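Cycloalternan-forming enzyme (Listeria monocytogenes serovar 1/2a, PDB 5F7U) is a multidomain enzyme related to glycosyl hydrolase family 31, built around a TIM barrel whose pocket holds alpha-D-glucopyranose units in this structure. Local coordinates at residues Glu274-Gln278 and Gly601-Ser605; Phe610-Ala616 and Tyr627-Asp631; Glu268-Asn273 and Thr284-Pro289. The protein carries 1 engineered substitution. Residue numbers count along the deposited sequence, not the author numbering.

How the contacts relate
The three contacts illustrate how a neighbouring domain can complete a TIM-barrel pocket. Along the chain, 268-273 runs directly into 274-278, and 284-289 follows after a short helix, all in the mutarotase-like N-terminal domain; the barrel then supplies 601-605, 610-616 and 627-631. Contact 1 thus crosses contact 3 and precedes contact 2. Their centres lie about 11 Å (contacts 1 and 2) and 15 Å (contacts 1 and 3) apart. Gln603 OE1 meets Ser613 OG at 2.6 Å, joining contact 1 to contact 2, while Tyr285 OH reaches Gln278 NE2 at 3.0 Å and Asp602 N at 3.1 Å, joining contact 3 to contact 1. Contacts 2 and 3 do not touch each other.

Contact 1 (Glu274-Gln278 and Gly601-Ser605); sequences EYQDQ and GDQTS. With GLC (alpha-D-glucopyranose), chain F; GLC (alpha-D-glucopyranose), chain B.
This is a loop-to-loop contact between domains in the wall of the sugar pocket: 274-278, from the mutarotase-like N-terminal domain, lies against 601-605, the loop that leaves the sixth barrel strand before helix 607-622. Neither segment is regular along most of its length, and the backbones come closest at Gln276 and Gln603, whose CA atoms are 4.6 Å apart. Gln276 sits at phi 71°, psi -34°, the centre of a classic gamma turn closed by Asp277 N to Tyr275 O at 2.8 Å. Facing it, Asp602 to Thr604 are extended. The carbonyl of Asp602 is the shared acceptor: Gln276 N donates to Asp602 O at 3.0 Å, and Gln278 NE2, brought round by an m, p side chain, donates to Asp602 O at 2.9 Å. A water extends the seam, giving a hydrogen bond to Gln276 O (2.6 Å) and accepting one from Thr604 N (3.0 Å). Tyr275, chi1 t, places CD1 3.6 Å from Asp602 CB. Tyr275 CD1 also lies 3.4 Å from O1 of the chain F alpha-D-glucopyranose, and the tyrosine hydroxyl bonds to Glu663. Asp602, chi1 m, accepts at OD1 from O2 of the chain B alpha-D-glucopyranose at 2.5 Å. The chemistry divides Asp602 in two: its main-chain oxygen ties the domains together, while its carboxylate faces the sugars.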
loop_
_atom_site.group_PDB
_atom_site.type_symbol
_atom_site.label_atom_id
_atom_site.label_comp_id
_atom_site.label_asym_id
_atom_site.label_seq_id
_atom_site.Cartn_x
_atom_site.Cartn_y
_atom_site.Cartn_z
ATOM N N GLU A 274 -9.216 -13.625 -6.430
ATOM C CA GLU A 274 -8.374 -14.840 -6.499
ATOM C C GLU A 274 -7.989 -15.267 -5.097
ATOM O O GLU A 274 -7.261 -14.559 -4.414
ATOM C CB GLU A 274 -7.096 -14.609 -7.341
ATOM C CG GLU A 274 -6.241 -15.880 -7.537
ATOM C CD GLU A 274 -6.958 -16.958 -8.359
ATOM O OE1 GLU A 274 -7.886 -16.626 -9.121
ATOM O OE2 GLU A 274 -6.612 -18.153 -8.225
ATOM N N TYR A 275 -8.499 -16.422 -4.681
ATOM C CA TYR A 275 -8.296 -16.910 -3.310
ATOM C C TYR A 275 -6.918 -17.565 -3.158
ATOM O O TYR A 275 -6.593 -18.490 -3.910
ATOM C CB TYR A 275 -9.424 -17.897 -3.033
ATOM C CG TYR A 275 -9.433 -18.560 -1.678
ATOM C CD1 TYR A 275 -9.838 -17.856 -0.535
ATOM C CD2 TYR A 275 -9.101 -19.912 -1.549
ATOM C CE1 TYR A 275 -9.868 -18.484 0.717
ATOM C CE2 TYR A 275 -9.135 -20.549 -0.314
ATOM C CZ TYR A 275 -9.528 -19.827 0.813
ATOM O OH TYR A 275 -9.549 -20.461 2.054
ATOM N N GLN A 276 -6.109 -17.070 -2.207
ATOM C CA GLN A 276 -4.834 -17.702 -1.786
ATOM C C GLN A 276 -3.633 -17.673 -2.742
ATOM O O GLN A 276 -2.492 -17.626 -2.278
ATOM C CB GLN A 276 -5.044 -19.164 -1.346
ATOM C CG GLN A 276 -5.850 -19.351 -0.068
ATOM C CD GLN A 276 -5.977 -20.833 0.348
ATOM O OE1 GLN A 276 -6.604 -21.152 1.357
ATOM N NE2 GLN A 276 -5.385 -21.724 -0.414
ATOM N N ASP A 277 -3.856 -17.749 -4.050
ATOM C CA ASP A 277 -2.712 -17.862 -4.964
ATOM C C ASP A 277 -2.552 -16.628 -5.872
ATOM O O ASP A 277 -2.250 -16.733 -7.070
ATOM C CB ASP A 277 -2.754 -19.179 -5.764
ATOM C CG ASP A 277 -3.948 -19.269 -6.692
ATOM O OD1 ASP A 277 -4.852 -18.412 -6.585
ATOM O OD2 ASP A 277 -3.984 -20.190 -7.549
ATOM N N GLN A 278 -2.725 -15.457 -5.280
ATOM C CA GLN A 278 -2.618 -14.215 -6.031
ATOM C C GLN A 278 -1.230 -14.046 -6.651
ATOM O O GLN A 278 -1.124 -13.622 -7.798
ATOM C CB GLN A 278 -2.939 -13.005 -5.112
ATOM C CG GLN A 278 -4.307 -13.040 -4.419
ATOM C CD GLN A 278 -4.282 -13.750 -3.055
ATOM O OE1 GLN A 278 -3.308 -14.409 -2.698
ATOM N NE2 GLN A 278 -5.354 -13.588 -2.273
ATOM N N GLY A 601 -6.515 -9.219 1.458
ATOM C CA GLY A 601 -7.360 -10.349 1.083
ATOM C C GLY A 601 -6.962 -11.686 1.676
ATOM O O GLY A 601 -6.413 -11.753 2.774
ATOM N N ASP A 602 -7.243 -12.762 0.937
ATOM C CA ASP A 602 -7.335 -14.099 1.533
ATOM C C ASP A 602 -6.047 -14.842 1.271
ATOM O O ASP A 602 -5.788 -15.239 0.128
ATOM C CB ASP A 602 -8.495 -14.882 0.901
ATOM C CG ASP A 602 -9.866 -14.241 1.157
ATOM O OD1 ASP A 602 -10.023 -13.464 2.112
ATOM O OD2 ASP A 602 -10.804 -14.515 0.376
ATOM N N GLN A 603 -5.255 -15.019 2.326
ATOM C CA GLN A 603 -3.927 -15.634 2.220
ATOM C C GLN A 603 -3.711 -16.712 3.281
ATOM O O GLN A 603 -4.385 -16.754 4.313
ATOM C CB GLN A 603 -2.819 -14.567 2.283
ATOM C CG GLN A 603 -2.996 -13.464 1.239
ATOM C CD GLN A 603 -1.870 -12.459 1.268
ATOM O OE1 GLN A 603 -2.014 -11.392 1.863
ATOM N NE2 GLN A 603 -0.718 -12.824 0.699
ATOM N N THR A 604 -2.758 -17.591 3.036
ATOM C CA THR A 604 -2.486 -18.681 3.987
ATOM C C THR A 604 -1.436 -18.303 5.029
ATOM O O THR A 604 -0.655 -17.362 4.849
ATOM C CB THR A 604 -2.029 -19.967 3.287
ATOM O OG1 THR A 604 -0.920 -19.662 2.442
ATOM C CG2 THR A 604 -3.141 -20.577 2.445
ATOM N N SER A 605 -1.417 -19.060 6.118
ATOM C CA SER A 605 -0.468 -18.823 7.219
ATOM C C SER A 605 0.893 -19.435 6.903
ATOM O O SER A 605 1.326 -20.420 7.529
ATOM C CB SER A 605 -1.040 -19.351 8.538
ATOM O OG SER A 605 -2.174 -18.564 8.895
HETATM C C1 GLC F . -14.438 -17.553 -0.890
HETATM C C2 GLC F . -14.792 -16.126 -1.327
HETATM C C3 GLC F . -14.030 -15.078 -0.504
HETATM C C4 GLC F . -14.319 -15.242 0.994
HETATM C C5 GLC F . -13.972 -16.701 1.372
HETATM C C6 GLC F . -14.301 -17.053 2.815
HETATM O O1 GLC F . -13.103 -17.881 -1.298
HETATM O O2 GLC F . -14.474 -15.970 -2.710
HETATM O O3 GLC F . -14.371 -13.774 -0.969
HETATM O O4 GLC F . -13.511 -14.352 1.800
HETATM O O5 GLC F . -14.577 -17.712 0.535
HETATM O O6 GLC F . -13.030 -17.097 3.459
HETATM C C1 GLC B . -14.140 -13.121 2.233
HETATM C C2 GLC B . -13.105 -12.223 2.945
HETATM C C3 GLC B . -12.672 -12.774 4.319
HETATM C C4 GLC B . -13.904 -13.080 5.185
HETATM C C5 GLC B . -14.983 -13.827 4.388
HETATM C C6 GLC B . -16.285 -14.011 5.151
HETATM O O2 GLC B . -12.021 -11.916 2.064
HETATM O O3 GLC B . -11.835 -11.837 5.020
HETATM O O4 GLC B . -13.521 -13.868 6.327
HETATM O O5 GLC B . -15.280 -13.230 3.109
HETATM O O6 GLC B . -17.100 -14.882 4.343
HETATM O O HOH W 1 -1.739 -17.386 0.185
#

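Contact 2 (Phe610-Ala616 and Tyr627-Asp631)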
loop_
_atom_site.group_PDB
_atom_site.type_symbol
_atom_site.label_atom_id
_atom_site.label_comp_id
_atom_site.label_asym_id
_atom_site.label_seq_id
_atom_site.Cartn_x
_atom_site.Cartn_y
_atom_site.Cartn_z
ATOM N N PHE A 610 3.330 -14.336 3.637
ATOM C CA PHE A 610 3.821 -13.120 4.331
ATOM C C PHE A 610 4.617 -12.291 3.317
ATOM O O PHE A 610 4.386 -11.076 3.190
ATOM C CB PHE A 610 4.683 -13.586 5.512
ATOM C CG PHE A 610 5.218 -12.495 6.432
ATOM C CD1 PHE A 610 4.833 -11.154 6.354
ATOM C CD2 PHE A 610 6.100 -12.892 7.458
ATOM C CE1 PHE A 610 5.353 -10.212 7.249
ATOM C CE2 PHE A 610 6.621 -11.961 8.365
ATOM C CZ PHE A 610 6.234 -10.616 8.261
ATOM N N GLN A 611 5.515 -12.946 2.571
ATOM C CA GLN A 611 6.291 -12.253 1.537
ATOM C C GLN A 611 5.395 -11.595 0.506
ATOM O O GLN A 611 5.640 -10.439 0.126
ATOM C CB GLN A 611 7.271 -13.191 0.848
ATOM C CG GLN A 611 8.393 -13.669 1.779
ATOM C CD GLN A 611 9.087 -14.922 1.281
ATOM O OE1 GLN A 611 9.029 -15.242 0.077
ATOM N NE2 GLN A 611 9.728 -15.658 2.199
ATOM N N ALA A 612 4.335 -12.299 0.097
ATOM C CA ALA A 612 3.417 -11.745 -0.905
ATOM C C ALA A 612 2.605 -10.570 -0.326
ATOM O O ALA A 612 2.352 -9.581 -1.019
ATOM C CB ALA A 612 2.498 -12.826 -1.441
ATOM N N SER A 613 2.218 -10.660 0.952
ATOM C CA SER A 613 1.506 -9.565 1.606
ATOM C C SER A 613 2.359 -8.289 1.614
ATOM O O SER A 613 1.858 -7.194 1.329
ATOM C CB SER A 613 1.154 -9.951 3.052
ATOM O OG SER A 613 0.297 -11.084 3.090
ATOM N N LEU A 614 3.639 -8.437 1.936
ATOM C CA LEU A 614 4.495 -7.256 1.970
ATOM C C LEU A 614 4.619 -6.625 0.563
ATOM O O LEU A 614 4.562 -5.399 0.421
ATOM C CB LEU A 614 5.849 -7.565 2.628
ATOM C CG LEU A 614 6.859 -6.428 2.807
ATOM C CD1 LEU A 614 6.218 -5.167 3.406
ATOM C CD2 LEU A 614 7.988 -6.933 3.691
ATOM N N LYS A 615 4.756 -7.464 -0.472
ATOM C CA LYS A 615 4.753 -6.939 -1.853
ATOM C C LYS A 615 3.466 -6.188 -2.179
ATOM O O LYS A 615 3.486 -5.092 -2.809
ATOM C CB LYS A 615 5.002 -8.074 -2.853
ATOM C CG LYS A 615 6.413 -8.659 -2.692
ATOM C CD LYS A 615 6.588 -9.886 -3.575
ATOM C CE LYS A 615 7.788 -10.702 -3.138
ATOM N NZ LYS A 615 7.947 -11.950 -3.976
ATOM N N ALA A 616 2.349 -6.740 -1.710
ATOM C CA ALA A 616 1.038 -6.135 -1.934
ATOM C C ALA A 616 0.949 -4.758 -1.264
ATOM O O ALA A 616 0.460 -3.813 -1.875
ATOM C CB ALA A 616 -0.063 -7.054 -1.411
ATOM N N TYR A 627 -3.456 3.510 3.357
ATOM C CA TYR A 627 -4.058 2.919 4.568
ATOM C C TYR A 627 -4.332 1.456 4.300
ATOM O O TYR A 627 -5.476 1.047 4.038
ATOM C CB TYR A 627 -5.333 3.648 4.976
ATOM C CG TYR A 627 -5.155 5.119 5.342
ATOM C CD1 TYR A 627 -3.876 5.696 5.569
ATOM C CD2 TYR A 627 -6.280 5.939 5.449
ATOM C CE1 TYR A 627 -3.761 7.051 5.892
ATOM C CE2 TYR A 627 -6.175 7.279 5.792
ATOM C CZ TYR A 627 -4.923 7.835 6.008
ATOM O OH TYR A 627 -4.850 9.187 6.322
ATOM N N TRP A 628 -3.250 0.681 4.344
ATOM C CA TRP A 628 -3.251 -0.706 3.897
ATOM C C TRP A 628 -3.071 -1.650 5.092
ATOM O O TRP A 628 -2.236 -1.400 5.969
ATOM C CB TRP A 628 -2.153 -0.893 2.845
ATOM C CG TRP A 628 -1.935 -2.329 2.399
ATOM C CD1 TRP A 628 -2.487 -2.950 1.308
ATOM C CD2 TRP A 628 -1.092 -3.296 3.027
ATOM N NE1 TRP A 628 -2.062 -4.241 1.230
ATOM C CE2 TRP A 628 -1.205 -4.488 2.277
ATOM C CE3 TRP A 628 -0.242 -3.269 4.157
ATOM C CZ2 TRP A 628 -0.485 -5.642 2.591
ATOM C CZ3 TRP A 628 0.446 -4.439 4.509
ATOM C CH2 TRP A 628 0.338 -5.599 3.708
ATOM N N ALA A 629 -3.843 -2.743 5.074
ATOM C CA ALA A 629 -3.794 -3.780 6.106
ATOM C C ALA A 629 -3.539 -5.132 5.476
ATOM O O ALA A 629 -3.702 -5.310 4.275
ATOM C CB ALA A 629 -5.120 -3.850 6.851
ATOM N N TRP A 630 -3.217 -6.096 6.332
ATOM C CA TRP A 630 -3.223 -7.509 5.949
ATOM C C TRP A 630 -3.683 -8.313 7.151
ATOM O O TRP A 630 -3.658 -7.803 8.279
ATOM C CB TRP A 630 -1.833 -7.956 5.451
ATOM C CG TRP A 630 -0.740 -7.955 6.513
ATOM C CD1 TRP A 630 -0.321 -6.879 7.277
ATOM C CD2 TRP A 630 0.080 -9.061 6.898
ATOM N NE1 TRP A 630 0.695 -7.269 8.131
ATOM C CE2 TRP A 630 0.973 -8.594 7.912
ATOM C CE3 TRP A 630 0.165 -10.396 6.481
ATOM C CZ2 TRP A 630 1.926 -9.438 8.535
ATOM C CZ3 TRP A 630 1.135 -11.242 7.089
ATOM C CH2 TRP A 630 1.989 -10.750 8.109
ATOM N N ASP A 631 -4.129 -9.551 6.915
ATOM C CA ASP A 631 -4.432 -10.468 8.012
ATOM C C ASP A 631 -3.094 -10.982 8.556
ATOM O O ASP A 631 -2.484 -11.838 7.930
ATOM C CB ASP A 631 -5.273 -11.670 7.509
ATOM C CG ASP A 631 -6.584 -11.258 6.816
ATOM O OD1 ASP A 631 -7.131 -10.183 7.085
ATOM O OD2 ASP A 631 -7.087 -12.052 5.992
#
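Trp630 sets its six-membered ring nearly parallel to the ring of Phe610, the planes 9° apart, but the two are slid so far that they barely overlap: the centroids are 5.0 Å apart, and Phe610 CD1 approaches Trp630 CH2 at 3.4 Å. The pair belongs to a beta-alpha-beta crossover of the TIM barrel, in which helix 607-622 packs back on strand 628-631. The short axes run almost antiparallel, at 168°, and approach to 9.2 Å. Strand alternation sends Trp628 and Trp630 toward the helix, and Ser613 meets both: Ser613 O lies 3.1 Å from Trp628 CZ2, and Ser613 OG lies 3.5 Å from Trp630 CE3. One turn on, Ala616 CB rests 4.3 Å from Trp628 CZ2. Met651 of helix 642-653 also touches both Phe610 and Trp630. Ser613 OG bonds to Gln603 and Trp628 NE1 to Glu255, both outside the two segments. Helix and strand are thus joined by van der Waals contact of two indoles with the phenyl ring, the Ala616 methyl and the oxygens of Ser613.

Contact 3 (Glu268-Asn273 and Thr284-Pro289). With GLC (alpha-D-glucopyranose), chain F.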
loop_
_atom_site.group_PDB
_atom_site.type_symbol
_atom_site.label_atom_id
_atom_site.label_comp_id
_atom_site.label_asym_id
_atom_site.label_seq_id
_atom_site.Cartn_x
_atom_site.Cartn_y
_atom_site.Cartn_z
ATOM N N GLU A 268 -1.970 -6.929 -15.967
ATOM C CA GLU A 268 -3.374 -6.729 -16.342
ATOM C C GLU A 268 -4.036 -5.807 -15.328
ATOM O O GLU A 268 -4.004 -6.097 -14.127
ATOM C CB GLU A 268 -4.137 -8.063 -16.315
ATOM C CG GLU A 268 -3.512 -9.174 -17.132
ATOM C CD GLU A 268 -3.374 -8.878 -18.619
ATOM O OE1 GLU A 268 -4.079 -8.009 -19.186
ATOM O OE2 GLU A 268 -2.550 -9.569 -19.257
ATOM N N THR A 269 -4.641 -4.726 -15.817
ATOM C CA THR A 269 -5.439 -3.856 -14.980
ATOM C C THR A 269 -6.855 -4.434 -14.966
ATOM O O THR A 269 -7.696 -4.111 -15.801
ATOM C CB THR A 269 -5.439 -2.401 -15.484
ATOM O OG1 THR A 269 -4.092 -2.009 -15.787
ATOM C CG2 THR A 269 -6.000 -1.468 -14.384
ATOM N N TYR A 270 -7.087 -5.332 -14.024
ATOM C CA TYR A 270 -8.307 -6.130 -14.030
ATOM C C TYR A 270 -8.540 -6.612 -12.612
ATOM O O TYR A 270 -7.764 -7.431 -12.089
ATOM C CB TYR A 270 -8.099 -7.347 -14.947
ATOM C CG TYR A 270 -9.339 -8.169 -15.214
ATOM C CD1 TYR A 270 -10.314 -7.731 -16.141
ATOM C CD2 TYR A 270 -9.511 -9.422 -14.604
ATOM C CE1 TYR A 270 -11.437 -8.504 -16.420
ATOM C CE2 TYR A 270 -10.624 -10.199 -14.880
ATOM C CZ TYR A 270 -11.581 -9.740 -15.777
ATOM O OH TYR A 270 -12.674 -10.539 -16.041
ATOM N N VAL A 271 -9.612 -6.140 -11.996
ATOM C CA VAL A 271 -9.926 -6.586 -10.634
ATOM C C VAL A 271 -10.425 -8.032 -10.665
ATOM O O VAL A 271 -11.181 -8.427 -11.567
ATOM C CB VAL A 271 -10.946 -5.667 -9.911
ATOM C CG1 VAL A 271 -10.404 -4.230 -9.799
ATOM C CG2 VAL A 271 -12.334 -5.705 -10.555
ATOM N N TYR A 272 -9.993 -8.820 -9.685
ATOM C CA TYR A 272 -10.383 -10.220 -9.653
ATOM C C TYR A 272 -10.318 -10.749 -8.237
ATOM O O TYR A 272 -9.442 -10.351 -7.467
ATOM C CB TYR A 272 -9.498 -11.047 -10.602
ATOM C CG TYR A 272 -10.072 -12.394 -10.939
ATOM C CD1 TYR A 272 -10.991 -12.555 -11.991
ATOM C CD2 TYR A 272 -9.686 -13.506 -10.216
ATOM C CE1 TYR A 272 -11.510 -13.821 -12.291
ATOM C CE2 TYR A 272 -10.199 -14.755 -10.488
ATOM C CZ TYR A 272 -11.099 -14.910 -11.517
ATOM O OH TYR A 272 -11.553 -16.199 -11.720
ATOM N N ASN A 273 -11.278 -11.605 -7.894
ATOM C CA ASN A 273 -11.265 -12.283 -6.596
ATOM C C ASN A 273 -10.530 -13.635 -6.717
ATOM O O ASN A 273 -11.143 -14.655 -7.081
ATOM C CB ASN A 273 -12.708 -12.447 -6.050
ATOM C CG ASN A 273 -12.757 -13.319 -4.789
ATOM O OD1 ASN A 273 -11.745 -13.509 -4.139
ATOM N ND2 ASN A 273 -13.929 -13.867 -4.466
ATOM N N THR A 284 -5.130 -9.812 -8.770
ATOM C CA THR A 284 -5.339 -8.871 -7.676
ATOM C C THR A 284 -6.769 -8.368 -7.591
ATOM O O THR A 284 -7.484 -8.293 -8.612
ATOM C CB THR A 284 -4.390 -7.661 -7.742
ATOM O OG1 THR A 284 -4.589 -6.844 -6.570
ATOM C CG2 THR A 284 -4.604 -6.798 -9.027
ATOM N N TYR A 285 -7.150 -8.013 -6.367
ATOM C CA TYR A 285 -8.447 -7.412 -6.089
ATOM C C TYR A 285 -8.454 -5.927 -6.406
ATOM O O TYR A 285 -9.515 -5.325 -6.521
ATOM C CB TYR A 285 -8.745 -7.504 -4.595
ATOM C CG TYR A 285 -8.569 -8.855 -3.947
ATOM C CD1 TYR A 285 -9.610 -9.795 -3.960
ATOM C CD2 TYR A 285 -7.372 -9.165 -3.252
ATOM C CE1 TYR A 285 -9.475 -11.020 -3.319
ATOM C CE2 TYR A 285 -7.230 -10.392 -2.613
ATOM C CZ TYR A 285 -8.278 -11.304 -2.663
ATOM O OH TYR A 285 -8.124 -12.484 -2.028
ATOM N N LEU A 286 -7.271 -5.324 -6.489
ATOM C CA LEU A 286 -7.169 -3.862 -6.506
ATOM C C LEU A 286 -6.143 -3.507 -7.576
ATOM O O LEU A 286 -4.943 -3.632 -7.363
ATOM C CB LEU A 286 -6.766 -3.353 -5.102
ATOM C CG LEU A 286 -7.077 -1.888 -4.750
ATOM C CD1 LEU A 286 -6.671 -1.669 -3.291
ATOM C CD2 LEU A 286 -6.347 -0.918 -5.661
ATOM N N ALA A 287 -6.651 -3.100 -8.739
ATOM C CA ALA A 287 -5.825 -2.910 -9.946
ATOM C C ALA A 287 -5.942 -1.472 -10.375
ATOM O O ALA A 287 -7.051 -0.957 -10.525
ATOM C CB ALA A 287 -6.314 -3.821 -11.065
ATOM N N VAL A 288 -4.801 -0.830 -10.598
ATOM C CA VAL A 288 -4.778 0.623 -10.865
ATOM C C VAL A 288 -3.864 0.842 -12.063
ATOM O O VAL A 288 -2.745 0.362 -12.049
ATOM C CB VAL A 288 -4.205 1.391 -9.644
ATOM C CG1 VAL A 288 -4.111 2.880 -9.964
ATOM C CG2 VAL A 288 -5.049 1.134 -8.376
ATOM N N PRO A 289 -4.325 1.561 -13.104
ATOM C CA PRO A 289 -3.470 1.751 -14.292
ATOM C C PRO A 289 -2.502 2.941 -14.120
ATOM O O PRO A 289 -2.534 3.892 -14.888
ATOM C CB PRO A 289 -4.505 2.009 -15.409
ATOM C CG PRO A 289 -5.611 2.752 -14.676
ATOM C CD PRO A 289 -5.670 2.148 -13.287
HETATM C C1 GLC F . -14.438 -17.553 -0.890
HETATM C C2 GLC F . -14.792 -16.126 -1.327
HETATM C C3 GLC F . -14.030 -15.078 -0.504
HETATM C C4 GLC F . -14.319 -15.242 0.994
HETATM C C5 GLC F . -13.972 -16.701 1.372
HETATM C C6 GLC F . -14.301 -17.053 2.815
HETATM O O1 GLC F . -13.103 -17.881 -1.298
HETATM O O2 GLC F . -14.474 -15.970 -2.710
HETATM O O3 GLC F . -14.371 -13.774 -0.969
HETATM O O4 GLC F . -13.511 -14.352 1.800
HETATM O O5 GLC F . -14.577 -17.712 0.535
HETATM O O6 GLC F . -13.030 -17.097 3.459
HETATM O O HOH W 2 -2.503 -2.193 -13.508
HETATM O O HOH W 3 -6.344 -9.764 -11.574
#
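Two antiparallel arms of the mutarotase-like domain lead here toward the barrel's sugar pocket, to which Asn273 belongs. Thr269 lies nearest Ala287 and Val271 nearest Tyr285, their CA atoms 5.1 and 4.9 Å apart, yet regular strand pairing is absent: Thr269 centres an inverse gamma turn, and Thr284 forms an ST turn, its OG1 accepting from Leu286 N at 3.1 Å and also hydrogen-bonded to the main-chain oxygen of Glu255. One direct hydrogen bond spans the arms, Tyr272 N to Thr284 O at 2.8 Å. Water fills in elsewhere, one molecule joining Tyr270 O (2.8 Å) to Thr284 N (3.1 Å), another joining Thr269 OG1 (2.8 Å), which also bonds to the Ser307 hydroxyl, to Val288 O (3.0 Å). Small apolar groups close the remaining gap: Thr269 CG2 lies 3.8 Å from Pro289 CD, and Val271 CG1 lies 4.3 Å from Ala287 CB. Backbone hydrogen bonds of Tyr285 and Ala287 with Gly588 fasten this region to the barrel. Near the pocket end, Tyr285 CA makes a CA-H...O contact with Tyr272 O at 3.4 Å.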